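Local coordinates for putative carbohydrate-active enzyme (Uncultured organism, PDB 5WH8), which probably hydrolyses O-glycosidic bonds of polysaccharides such as cellulose, this chain being the glycosyl hydrolase family 5 TIM-barrel module of a longer, multi-modular protein, at residues A[5-10]-A[311-316]; A[44-49]-A[271-276]; A[67-72]-A[106-111]; A[128-133]-A[168-173]. All blocks are in the same frame, centred on the assembly; numbering follows the deposited sequence.

In the fold
The chain folds as an eight-stranded parallel beta/alpha barrel. Contacts 2 and 3 both lie at the C-terminal ends of its strands, where family 5 enzymes carry their active site; their centres are 16 Å apart, and they meet where Trp271 CH2 approaches Tyr68 OH at 3.7 Å. An ethanediol bound to Trp271 sits on this same end. Contact 4 belongs to the helical layer behind contact 3, centre to centre about 17 Å, and joins it where Phe128 and Trp129 pack on Ile106 and Trp108. Contact 1 lies apart, on the opposite side of the chain's centre from contact 3 and about 30 Å from it between centres, where the two chain ends come together.

Contact 1. Residues A[5-10]-A[311-316]; sequences GSPVYH and KSYESC
Ser315 OG has two imidazole partners: His10 ND1 reaches it at 2.8 Å, and His319 NE2, from the C-terminal histidine tag and so a feature of the construct, bonds to it as well. The hydroxyl approaches the edge of the His10 imidazole close to the ring plane, and the bond is fairly straight (157°). His10 CG sits beside its backbone N (chi1 -77°), and from there the ND1 edge of the ring faces Ser315. Beside this pair the backbones are tied directly: Cys316 N donates to His10 O over 2.9 Å. That oxygen belongs to the short helix 7-11, whose start is capped by Ser6 OG, with a long, weak bond from Tyr9 N.

Further along, Tyr313 leans over the same helix. Its OH rests against the pyrrolidine ring of Pro7, 3.5 Å from CG, while its CE1 lies 4.2 Å from His10 CB. On one face the phenol is covered by Lys311 CB, 3.8 Å above the ring centre. The polar end of Tyr313 is satisfied by Asp61 OD1, the oxygen that also forms a salt bridge with Lys311 NZ, so one carboxylate fixes both residues.

Cys316 is disulfide-bonded to Cys25, which ties this tail covalently to the body of the protein. With an imidazole bonded to a hydroxyl, a backbone bond and a covalent link so close together, the C-terminal segment is held against the N-terminal helix mainly by directional bonds, with modest apolar packing alongside.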
# COMPACT_ATOMS: atom_id res chain seq x y z
N GLY A 5 20.19 -4.65 9.19
CA GLY A 5 19.60 -5.86 8.65
C GLY A 5 18.15 -5.70 8.24
O GLY A 5 17.55 -6.64 7.71
N SER A 6 17.59 -4.51 8.43
CA SER A 6 16.18 -4.28 8.10
C SER A 6 16.00 -3.95 6.62
O SER A 6 16.96 -3.54 5.96
CB SER A 6 15.59 -3.14 8.95
OG SER A 6 16.20 -1.88 8.66
N PRO A 7 14.77 -4.10 6.10
CA PRO A 7 14.52 -3.77 4.69
C PRO A 7 14.95 -2.35 4.29
O PRO A 7 15.51 -2.15 3.21
CB PRO A 7 12.99 -3.97 4.55
CG PRO A 7 12.70 -5.11 5.54
CD PRO A 7 13.61 -4.78 6.73
N VAL A 8 14.73 -1.35 5.14
CA VAL A 8 15.08 0.03 4.77
C VAL A 8 16.60 0.24 4.90
O VAL A 8 17.21 0.97 4.12
CB VAL A 8 14.32 1.09 5.63
CG1 VAL A 8 14.77 2.52 5.27
CG2 VAL A 8 12.81 0.93 5.48
N TYR A 9 17.23 -0.42 5.87
CA TYR A 9 18.69 -0.43 5.96
C TYR A 9 19.33 -0.95 4.65
O TYR A 9 20.34 -0.38 4.15
CB TYR A 9 19.10 -1.28 7.15
CG TYR A 9 20.59 -1.38 7.36
CD1 TYR A 9 21.33 -2.36 6.73
CD2 TYR A 9 21.26 -0.47 8.19
CE1 TYR A 9 22.73 -2.45 6.92
CE2 TYR A 9 22.63 -0.56 8.38
CZ TYR A 9 23.36 -1.54 7.75
OH TYR A 9 24.73 -1.60 7.96
N HIS A 10 18.75 -2.02 4.10
CA HIS A 10 19.29 -2.67 2.91
C HIS A 10 19.07 -1.87 1.63
O HIS A 10 19.93 -1.91 0.73
CB HIS A 10 18.67 -4.06 2.74
CG HIS A 10 19.25 -5.10 3.65
ND1 HIS A 10 20.61 -5.34 3.71
CD2 HIS A 10 18.68 -5.96 4.53
CE1 HIS A 10 20.84 -6.30 4.59
NE2 HIS A 10 19.69 -6.69 5.10
N LYS A 311 14.36 -12.87 0.39
CA LYS A 311 14.10 -11.50 -0.03
C LYS A 311 14.30 -11.31 -1.51
O LYS A 311 15.26 -11.82 -2.11
CB LYS A 311 14.99 -10.52 0.73
CG LYS A 311 14.80 -10.46 2.23
CD LYS A 311 13.37 -10.08 2.62
CE LYS A 311 13.26 -9.80 4.10
NZ LYS A 311 11.87 -9.55 4.53
N SER A 312 13.40 -10.53 -2.10
CA SER A 312 13.43 -10.23 -3.52
C SER A 312 14.13 -8.88 -3.77
O SER A 312 13.65 -7.98 -4.48
CB SER A 312 12.01 -10.22 -4.09
OG SER A 312 12.03 -10.32 -5.49
N TYR A 313 15.30 -8.77 -3.15
CA TYR A 313 16.20 -7.65 -3.36
C TYR A 313 17.58 -8.06 -2.89
O TYR A 313 17.74 -9.06 -2.18
CB TYR A 313 15.73 -6.39 -2.62
CG TYR A 313 15.29 -6.55 -1.18
CD1 TYR A 313 16.22 -6.59 -0.13
CD2 TYR A 313 13.95 -6.60 -0.86
CE1 TYR A 313 15.80 -6.69 1.20
CE2 TYR A 313 13.53 -6.71 0.45
CZ TYR A 313 14.44 -6.75 1.48
OH TYR A 313 14.01 -6.86 2.80
N GLU A 314 18.57 -7.28 -3.32
CA GLU A 314 19.95 -7.48 -2.89
C GLU A 314 20.40 -6.21 -2.17
O GLU A 314 20.19 -5.10 -2.64
CB GLU A 314 20.85 -7.78 -4.11
CG GLU A 314 22.32 -7.91 -3.80
CD GLU A 314 23.15 -8.09 -5.06
OE1 GLU A 314 23.96 -7.19 -5.37
OE2 GLU A 314 22.98 -9.12 -5.74
N SER A 315 21.02 -6.39 -1.02
CA SER A 315 21.42 -5.25 -0.21
C SER A 315 22.33 -4.29 -0.97
O SER A 315 23.12 -4.71 -1.83
CB SER A 315 22.15 -5.74 1.04
OG SER A 315 22.55 -4.66 1.86
N CYS A 316 22.23 -3.00 -0.65
CA CYS A 316 23.15 -2.01 -1.21
C CYS A 316 24.54 -2.12 -0.62
O CYS A 316 25.49 -1.54 -1.14
CB CYS A 316 22.59 -0.62 -1.00
SG CYS A 316 21.23 -0.33 -2.15

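Contact 2. Residues A[44-49]-A[271-276]; sequences KCYTEA and WSFADK. With EDO (1,2-ethanediol), chain M.
The side chains of Tyr46 and Phe273 slide past each other in opposite directions, Tyr46 CE1 meeting the edge of the Phe273 ring 4.0 Å from CD2. One face of the Tyr46 ring carries Cys45 CB, offset toward the rim, and Phe273 O sits at its edge. With Phe273 CG anti to the backbone N (chi1 -171°), the edge of its ring is met in plane by Cys45 O, 3.4 Å from CE2, a carbonyl set against aromatic C-H.

The one hydrogen bond across the two segments runs from Tyr46 OH to Phe273 O at 2.7 Å, the donor tilted 24° from the carbonyl plane. The same hydroxyl is bonded to His37 N, so it links two pieces of backbone. Next to it Cys45 SG packs against Ala274 CA at 4.0 Å and lies 3.9 Å from Asp275 OD1, whose partner carboxylate oxygen OD2 is bonded to Ser288. The buried Asp275 N has no hydrogen-bonding partner in the model.

Before Ser272 the peptide is cis, a non-proline cis bond after a tryptophan at the end of the eighth strand, as is familiar in this enzyme clan. Trp271 NE1 donates to ethanediol O1 over 3.1 Å at the edge of the indole; the molecule, probably from the crystallisation liquor, also bonds to Glu278.

The contact packs the end of strand 268-273 against the loop between strand 32-36 and helix 48-56: Phe273 packs on Met34 and edge-to-face with Trp58, Tyr46 reaches Phe63 of strand 62-68, and helix 287-290 borders Cys45 through Ser288.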
# COMPACT_ATOMS: atom_id res chain seq x y z
N LYS A 44 -6.73 -1.94 17.99
CA LYS A 44 -5.92 -2.82 18.83
C LYS A 44 -4.93 -3.65 18.01
O LYS A 44 -3.95 -4.19 18.56
CB LYS A 44 -6.82 -3.74 19.66
CG LYS A 44 -7.53 -3.02 20.78
CD LYS A 44 -8.35 -3.99 21.64
CE LYS A 44 -7.47 -4.81 22.57
NZ LYS A 44 -8.30 -5.62 23.52
N CYS A 45 -5.19 -3.78 16.70
CA CYS A 45 -4.31 -4.53 15.83
C CYS A 45 -3.06 -3.76 15.36
O CYS A 45 -2.19 -4.37 14.74
CB CYS A 45 -5.07 -5.02 14.58
SG CYS A 45 -6.29 -6.34 14.88
N TYR A 46 -2.97 -2.45 15.61
CA TYR A 46 -1.91 -1.62 15.01
C TYR A 46 -1.14 -0.92 16.13
O TYR A 46 -1.45 0.22 16.52
CB TYR A 46 -2.51 -0.63 13.99
CG TYR A 46 -3.45 -1.36 13.06
CD1 TYR A 46 -3.02 -2.50 12.36
CD2 TYR A 46 -4.80 -1.00 12.96
CE1 TYR A 46 -3.91 -3.22 11.57
CE2 TYR A 46 -5.68 -1.72 12.16
CZ TYR A 46 -5.23 -2.83 11.48
OH TYR A 46 -6.13 -3.55 10.73
N THR A 47 -0.14 -1.63 16.63
CA THR A 47 0.66 -1.17 17.78
C THR A 47 2.14 -1.47 17.57
O THR A 47 2.53 -2.17 16.62
CB THR A 47 0.22 -1.87 19.08
OG1 THR A 47 0.52 -3.27 18.98
CG2 THR A 47 -1.24 -1.70 19.34
N GLU A 48 2.97 -0.97 18.48
CA GLU A 48 4.38 -1.30 18.37
C GLU A 48 4.55 -2.80 18.47
O GLU A 48 5.33 -3.39 17.70
CB GLU A 48 5.20 -0.58 19.45
CG GLU A 48 6.69 -0.82 19.22
CD GLU A 48 7.61 0.07 20.04
OE1 GLU A 48 7.12 1.03 20.68
OE2 GLU A 48 8.83 -0.20 20.03
N ALA A 49 3.83 -3.45 19.37
CA ALA A 49 3.96 -4.89 19.52
C ALA A 49 3.53 -5.67 18.28
O ALA A 49 4.18 -6.63 17.89
CB ALA A 49 3.17 -5.37 20.73
N TRP A 271 -4.34 -7.74 1.77
CA TRP A 271 -5.50 -7.37 2.59
C TRP A 271 -6.02 -8.59 3.37
O TRP A 271 -6.43 -9.56 2.72
CB TRP A 271 -6.62 -6.84 1.69
CG TRP A 271 -7.79 -6.30 2.45
CD1 TRP A 271 -8.89 -6.99 2.84
CD2 TRP A 271 -7.99 -4.95 2.88
NE1 TRP A 271 -9.76 -6.16 3.50
CE2 TRP A 271 -9.22 -4.90 3.54
CE3 TRP A 271 -7.23 -3.77 2.78
CZ2 TRP A 271 -9.72 -3.72 4.11
CZ3 TRP A 271 -7.72 -2.62 3.34
CH2 TRP A 271 -8.96 -2.60 3.99
N SER A 272 -6.05 -8.60 4.72
CA SER A 272 -5.66 -7.50 5.61
C SER A 272 -5.12 -8.10 6.90
O SER A 272 -5.44 -9.25 7.23
CB SER A 272 -6.83 -6.57 5.95
OG SER A 272 -7.71 -7.23 6.82
N PHE A 273 -4.34 -7.31 7.62
CA PHE A 273 -3.91 -7.64 8.98
C PHE A 273 -4.95 -7.16 9.97
O PHE A 273 -4.94 -5.99 10.39
CB PHE A 273 -2.55 -7.02 9.30
CG PHE A 273 -1.95 -7.51 10.59
CD1 PHE A 273 -1.43 -8.79 10.69
CD2 PHE A 273 -1.92 -6.69 11.70
CE1 PHE A 273 -0.86 -9.23 11.90
CE2 PHE A 273 -1.36 -7.12 12.89
CZ PHE A 273 -0.83 -8.39 12.99
N ALA A 274 -5.88 -8.05 10.30
CA ALA A 274 -7.01 -7.76 11.16
C ALA A 274 -7.58 -9.11 11.59
O ALA A 274 -7.27 -10.13 10.95
CB ALA A 274 -8.06 -6.94 10.42
N ASP A 275 -8.38 -9.13 12.66
CA ASP A 275 -9.00 -10.38 13.13
C ASP A 275 -10.51 -10.39 12.97
O ASP A 275 -11.21 -11.09 13.69
CB ASP A 275 -8.61 -10.64 14.60
CG ASP A 275 -9.11 -9.56 15.55
OD1 ASP A 275 -9.54 -8.48 15.10
OD2 ASP A 275 -9.04 -9.81 16.78
N LYS A 276 -11.02 -9.62 12.00
CA LYS A 276 -12.42 -9.70 11.58
C LYS A 276 -12.77 -11.12 11.11
O LYS A 276 -11.95 -11.76 10.44
CB LYS A 276 -12.68 -8.68 10.46
CG LYS A 276 -14.14 -8.50 10.07
CD LYS A 276 -14.30 -7.31 9.15
CE LYS A 276 -15.76 -7.09 8.73
NZ LYS A 276 -16.66 -7.16 9.92
C1 EDO M . -13.47 -5.78 3.63
O1 EDO M . -12.71 -6.92 4.07
C2 EDO M . -14.88 -5.70 4.24
O2 EDO M . -14.91 -6.09 5.63

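Contact 3. Residues A[67-72]-A[106-111]; sequences IYTHEW and IDWHVL
With Tyr68 CG beside its backbone N (chi1 -87°) and His109 CG anti to its own (chi1 -164°), the two side chains run side by side and point the same way. His109 CD2 stands over the centre of the phenol ring, 3.5 Å above its plane, and the two ring planes stand obliquely, at 45°. A water spans their polar tips, 2.8 Å from Tyr68 OH and 2.6 Å from His109 NE2. At its other nitrogen the imidazole is anchored: His109 ND1 donates to Asp107 OD2 at 2.7 Å, on the syn side of the carboxylate, which limits rotation of the ring.

Strands 62-68 and 103-109 are the parallel pair of a beta-alpha-beta unit whose helix is 83-100. Ile67 N donates to Asp107 O and His109 N to Ile67 O, each 2.9 Å long. Tyr68 and His109 line the face on which Trp271 also packs; Ile67 and Trp108 point to the other, toward helix 122-135.

Past the strand end, Thr69 crosses Trp108 at about a right angle and sets CG2 over the indole, a CH-pi contact 3.6 Å from the centroid of the five-membered ring. Trp108 NE1 bonds to Thr121. Thr69 OG1 is hydrogen-bonded to His70 ND1, and a second water takes the N-H of His70 and donates to His109 O.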
# COMPACT_ATOMS: atom_id res chain seq x y z
N ILE A 67 -6.22 4.58 5.45
CA ILE A 67 -6.90 5.68 6.12
C ILE A 67 -8.22 5.95 5.40
O ILE A 67 -8.26 6.68 4.43
CB ILE A 67 -5.99 6.92 6.13
CG1 ILE A 67 -4.69 6.61 6.87
CG2 ILE A 67 -6.68 8.11 6.79
CD1 ILE A 67 -3.52 7.31 6.29
N TYR A 68 -9.28 5.27 5.83
CA TYR A 68 -10.57 5.44 5.18
C TYR A 68 -10.98 6.90 5.24
O TYR A 68 -10.79 7.53 6.28
CB TYR A 68 -11.66 4.61 5.84
CG TYR A 68 -11.78 3.19 5.33
CD1 TYR A 68 -10.82 2.24 5.65
CD2 TYR A 68 -12.88 2.80 4.58
CE1 TYR A 68 -10.95 0.93 5.22
CE2 TYR A 68 -13.00 1.50 4.13
CZ TYR A 68 -12.04 0.58 4.46
OH TYR A 68 -12.19 -0.73 4.03
N THR A 69 -11.53 7.43 4.15
CA THR A 69 -11.97 8.81 4.15
C THR A 69 -13.41 8.88 4.64
O THR A 69 -13.80 9.82 5.34
CB THR A 69 -11.85 9.45 2.75
OG1 THR A 69 -12.73 8.80 1.83
CG2 THR A 69 -10.42 9.37 2.24
N HIS A 70 -14.18 7.83 4.33
CA HIS A 70 -15.61 7.75 4.63
C HIS A 70 -15.98 6.44 5.33
O HIS A 70 -15.10 5.66 5.70
CB HIS A 70 -16.39 7.91 3.33
CG HIS A 70 -16.32 9.30 2.78
ND1 HIS A 70 -15.17 9.82 2.22
CD2 HIS A 70 -17.25 10.28 2.72
CE1 HIS A 70 -15.40 11.07 1.84
NE2 HIS A 70 -16.65 11.37 2.12
N GLU A 71 -17.29 6.23 5.51
CA GLU A 71 -17.85 5.21 6.40
C GLU A 71 -17.54 5.56 7.85
O GLU A 71 -16.81 6.53 8.13
CB GLU A 71 -17.35 3.80 6.05
CG GLU A 71 -17.61 3.47 4.58
CD GLU A 71 -17.22 2.05 4.18
OE1 GLU A 71 -17.70 1.08 4.82
OE2 GLU A 71 -16.45 1.91 3.21
N TRP A 72 -18.12 4.80 8.78
CA TRP A 72 -18.06 5.20 10.18
C TRP A 72 -16.60 5.42 10.59
O TRP A 72 -15.75 4.57 10.38
CB TRP A 72 -18.70 4.17 11.12
CG TRP A 72 -18.64 4.73 12.52
CD1 TRP A 72 -19.55 5.57 13.12
CD2 TRP A 72 -17.57 4.55 13.47
NE1 TRP A 72 -19.11 5.92 14.38
CE2 TRP A 72 -17.91 5.30 14.62
CE3 TRP A 72 -16.37 3.83 13.46
CZ2 TRP A 72 -17.08 5.35 15.74
CZ3 TRP A 72 -15.55 3.88 14.57
CH2 TRP A 72 -15.91 4.64 15.70
N ILE A 106 1.34 5.47 3.29
CA ILE A 106 0.25 6.32 3.77
C ILE A 106 -0.80 6.32 2.68
O ILE A 106 -0.58 6.89 1.59
CB ILE A 106 0.75 7.75 4.07
CG1 ILE A 106 1.86 7.71 5.14
CG2 ILE A 106 -0.41 8.64 4.52
CD1 ILE A 106 2.47 9.08 5.48
N ASP A 107 -1.92 5.63 2.94
CA ASP A 107 -2.96 5.43 1.91
C ASP A 107 -4.23 6.23 2.22
O ASP A 107 -4.93 5.98 3.21
CB ASP A 107 -3.23 3.92 1.81
CG ASP A 107 -4.60 3.56 1.25
OD1 ASP A 107 -5.15 4.27 0.37
OD2 ASP A 107 -5.13 2.51 1.70
N TRP A 108 -4.49 7.25 1.40
CA TRP A 108 -5.73 8.03 1.45
C TRP A 108 -6.81 7.16 0.79
O TRP A 108 -6.94 7.08 -0.45
CB TRP A 108 -5.54 9.37 0.74
CG TRP A 108 -6.71 10.32 0.75
CD1 TRP A 108 -7.51 10.66 -0.32
CD2 TRP A 108 -7.19 11.09 1.87
NE1 TRP A 108 -8.44 11.60 0.07
CE2 TRP A 108 -8.27 11.88 1.40
CE3 TRP A 108 -6.80 11.19 3.21
CZ2 TRP A 108 -8.98 12.73 2.24
CZ3 TRP A 108 -7.50 12.05 4.03
CH2 TRP A 108 -8.58 12.81 3.55
N HIS A 109 -7.57 6.48 1.64
CA HIS A 109 -8.30 5.27 1.22
C HIS A 109 -9.71 5.60 0.78
O HIS A 109 -10.67 5.31 1.49
CB HIS A 109 -8.28 4.23 2.36
CG HIS A 109 -8.65 2.82 1.97
ND1 HIS A 109 -7.72 1.94 1.46
CD2 HIS A 109 -9.80 2.11 2.08
CE1 HIS A 109 -8.28 0.76 1.27
NE2 HIS A 109 -9.55 0.83 1.63
N VAL A 110 -9.82 6.21 -0.41
CA VAL A 110 -11.12 6.49 -1.04
C VAL A 110 -11.76 5.18 -1.50
O VAL A 110 -11.06 4.26 -1.93
CB VAL A 110 -10.99 7.45 -2.25
CG1 VAL A 110 -10.30 8.73 -1.85
CG2 VAL A 110 -10.28 6.83 -3.41
N LEU A 111 -13.08 5.08 -1.36
CA LEU A 111 -13.81 3.90 -1.78
C LEU A 111 -15.31 4.18 -1.98
O LEU A 111 -15.77 4.26 -3.11
CB LEU A 111 -13.58 2.78 -0.77
CG LEU A 111 -14.17 1.40 -1.08
CD1 LEU A 111 -13.66 0.83 -2.41
CD2 LEU A 111 -13.84 0.49 0.08
O HOH W 1 -10.98 -1.34 1.59
O HOH W 2 -13.34 5.86 2.13

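Contact 4. Residues A[128-133]-A[168-173]; sequences FWDYMS and IPVIRK
Ile171 and Trp129 form the tight, buried part of this helix pair. Their side chains lie alongside each other pointing the same way, and Ile171 CD1 approaches the indole obliquely, 3.9 Å from Trp129 CE3, while Phe128 CE2 lies over the centre of the indole. Close by, Val170 CG1 presses on the other helix's backbone, 3.6 Å from Asp130 CA. Ser133 turns its hydroxyl back on its own helix: OG sits between the backbone N and the carbonyl carbon (chi1 56°) and donates to Trp129 O at 2.7 Å. That carbonyl also receives the helical bond from Ser133 N, and the CB of Ser133 is left facing Ile171 CG2 at 3.9 Å.

The outer side is looser and more polar. The exposed Lys173, bent at its last torsion (chi4 74°), brings NZ to Asp130 OD1, a salt bridge of 2.8 Å made on the syn side of the carboxylate. Asn174 ND2 bonds to the same oxygen and to Ser133 OG, so one amide joins the salt bridge to the serine.

The axes of segments 128-133 and 168-172 approach to 8.4 Å and run 23° apart in the same direction; they belong to helices 122-135 and 157-172, neighbours in the helical layer of the barrel. Inward, Trp129 meets Trp108 edge-to-face and Tyr144, while Ile171 touches Ile180 of strand 180-182; helix 83-100 flanks the first helix through Met132 and Tyr131.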
# COMPACT_ATOMS: atom_id res chain seq x y z
N PHE A 128 -4.54 17.44 4.09
CA PHE A 128 -3.93 16.18 4.54
C PHE A 128 -2.58 15.98 3.90
O PHE A 128 -1.59 15.72 4.59
CB PHE A 128 -4.84 15.00 4.22
CG PHE A 128 -4.24 13.66 4.58
CD1 PHE A 128 -4.32 13.16 5.86
CD2 PHE A 128 -3.62 12.89 3.60
CE1 PHE A 128 -3.76 11.92 6.18
CE2 PHE A 128 -3.05 11.63 3.92
CZ PHE A 128 -3.15 11.15 5.20
N TRP A 129 -2.53 16.08 2.57
CA TRP A 129 -1.30 15.77 1.87
C TRP A 129 -0.27 16.88 2.04
O TRP A 129 0.93 16.60 2.05
CB TRP A 129 -1.59 15.47 0.40
CG TRP A 129 -2.10 14.05 0.22
CD1 TRP A 129 -3.30 13.64 -0.30
CD2 TRP A 129 -1.40 12.85 0.62
NE1 TRP A 129 -3.38 12.26 -0.27
CE2 TRP A 129 -2.24 11.76 0.30
CE3 TRP A 129 -0.16 12.59 1.21
CZ2 TRP A 129 -1.84 10.41 0.53
CZ3 TRP A 129 0.22 11.28 1.46
CH2 TRP A 129 -0.63 10.20 1.13
N ASP A 130 -0.72 18.13 2.21
CA ASP A 130 0.19 19.24 2.55
C ASP A 130 0.89 18.94 3.87
O ASP A 130 2.12 18.99 3.96
CB ASP A 130 -0.62 20.55 2.64
CG ASP A 130 0.25 21.83 2.57
OD1 ASP A 130 1.43 21.81 2.21
OD2 ASP A 130 -0.30 22.90 2.88
N TYR A 131 0.11 18.59 4.88
CA TYR A 131 0.66 18.23 6.18
C TYR A 131 1.60 17.02 6.09
O TYR A 131 2.73 17.07 6.58
CB TYR A 131 -0.43 17.94 7.21
CG TYR A 131 0.20 17.46 8.49
CD1 TYR A 131 0.78 18.35 9.38
CD2 TYR A 131 0.30 16.10 8.78
CE1 TYR A 131 1.41 17.92 10.54
CE2 TYR A 131 0.92 15.65 9.93
CZ TYR A 131 1.48 16.57 10.81
OH TYR A 131 2.10 16.17 11.97
N MET A 132 1.15 15.92 5.48
CA MET A 132 1.94 14.69 5.54
C MET A 132 3.27 14.81 4.81
O MET A 132 4.29 14.29 5.26
CB MET A 132 1.14 13.50 4.99
CG MET A 132 0.05 13.02 5.95
SD MET A 132 0.76 12.31 7.48
CE MET A 132 -0.64 12.34 8.56
N SER A 133 3.27 15.51 3.68
CA SER A 133 4.49 15.67 2.90
C SER A 133 5.48 16.61 3.60
O SER A 133 6.68 16.36 3.55
CB SER A 133 4.18 16.14 1.47
OG SER A 133 3.43 17.35 1.43
N ILE A 168 -0.55 16.26 -6.36
CA ILE A 168 0.89 16.01 -6.47
C ILE A 168 1.70 17.30 -6.32
O ILE A 168 2.74 17.29 -5.66
CB ILE A 168 1.23 15.26 -7.78
CG1 ILE A 168 0.72 13.81 -7.66
CG2 ILE A 168 2.74 15.28 -8.06
CD1 ILE A 168 0.88 13.00 -8.92
N PRO A 169 1.24 18.43 -6.91
CA PRO A 169 2.04 19.65 -6.66
C PRO A 169 2.10 20.06 -5.19
O PRO A 169 3.09 20.67 -4.76
CB PRO A 169 1.30 20.71 -7.50
CG PRO A 169 0.65 19.92 -8.61
CD PRO A 169 0.19 18.64 -7.92
N VAL A 170 1.06 19.77 -4.44
CA VAL A 170 1.01 20.08 -3.01
C VAL A 170 2.02 19.21 -2.25
O VAL A 170 2.69 19.68 -1.33
CB VAL A 170 -0.40 19.86 -2.46
CG1 VAL A 170 -0.44 19.97 -0.94
CG2 VAL A 170 -1.38 20.87 -3.09
N ILE A 171 2.13 17.96 -2.66
CA ILE A 171 3.12 17.07 -2.06
C ILE A 171 4.56 17.47 -2.46
O ILE A 171 5.44 17.57 -1.61
CB ILE A 171 2.84 15.59 -2.48
CG1 ILE A 171 1.56 15.10 -1.80
CG2 ILE A 171 4.05 14.69 -2.17
CD1 ILE A 171 1.14 13.68 -2.26
N ARG A 172 4.77 17.72 -3.74
CA ARG A 172 6.12 17.90 -4.27
C ARG A 172 6.72 19.25 -3.87
O ARG A 172 7.94 19.38 -3.85
CB ARG A 172 6.10 17.74 -5.79
CG ARG A 172 5.86 16.28 -6.25
CD ARG A 172 7.13 15.46 -6.04
NE ARG A 172 6.99 13.99 -6.02
CZ ARG A 172 7.05 13.20 -7.08
NH1 ARG A 172 7.18 13.71 -8.31
NH2 ARG A 172 6.92 11.89 -6.91
N LYS A 173 5.90 20.23 -3.51
CA LYS A 173 6.47 21.49 -3.02
C LYS A 173 7.16 21.28 -1.67
O LYS A 173 8.08 22.03 -1.31
CB LYS A 173 5.40 22.58 -2.91
CG LYS A 173 4.47 22.48 -1.74
CD LYS A 173 3.66 23.75 -1.59
CE LYS A 173 2.54 23.58 -0.59
NZ LYS A 173 3.04 23.57 0.80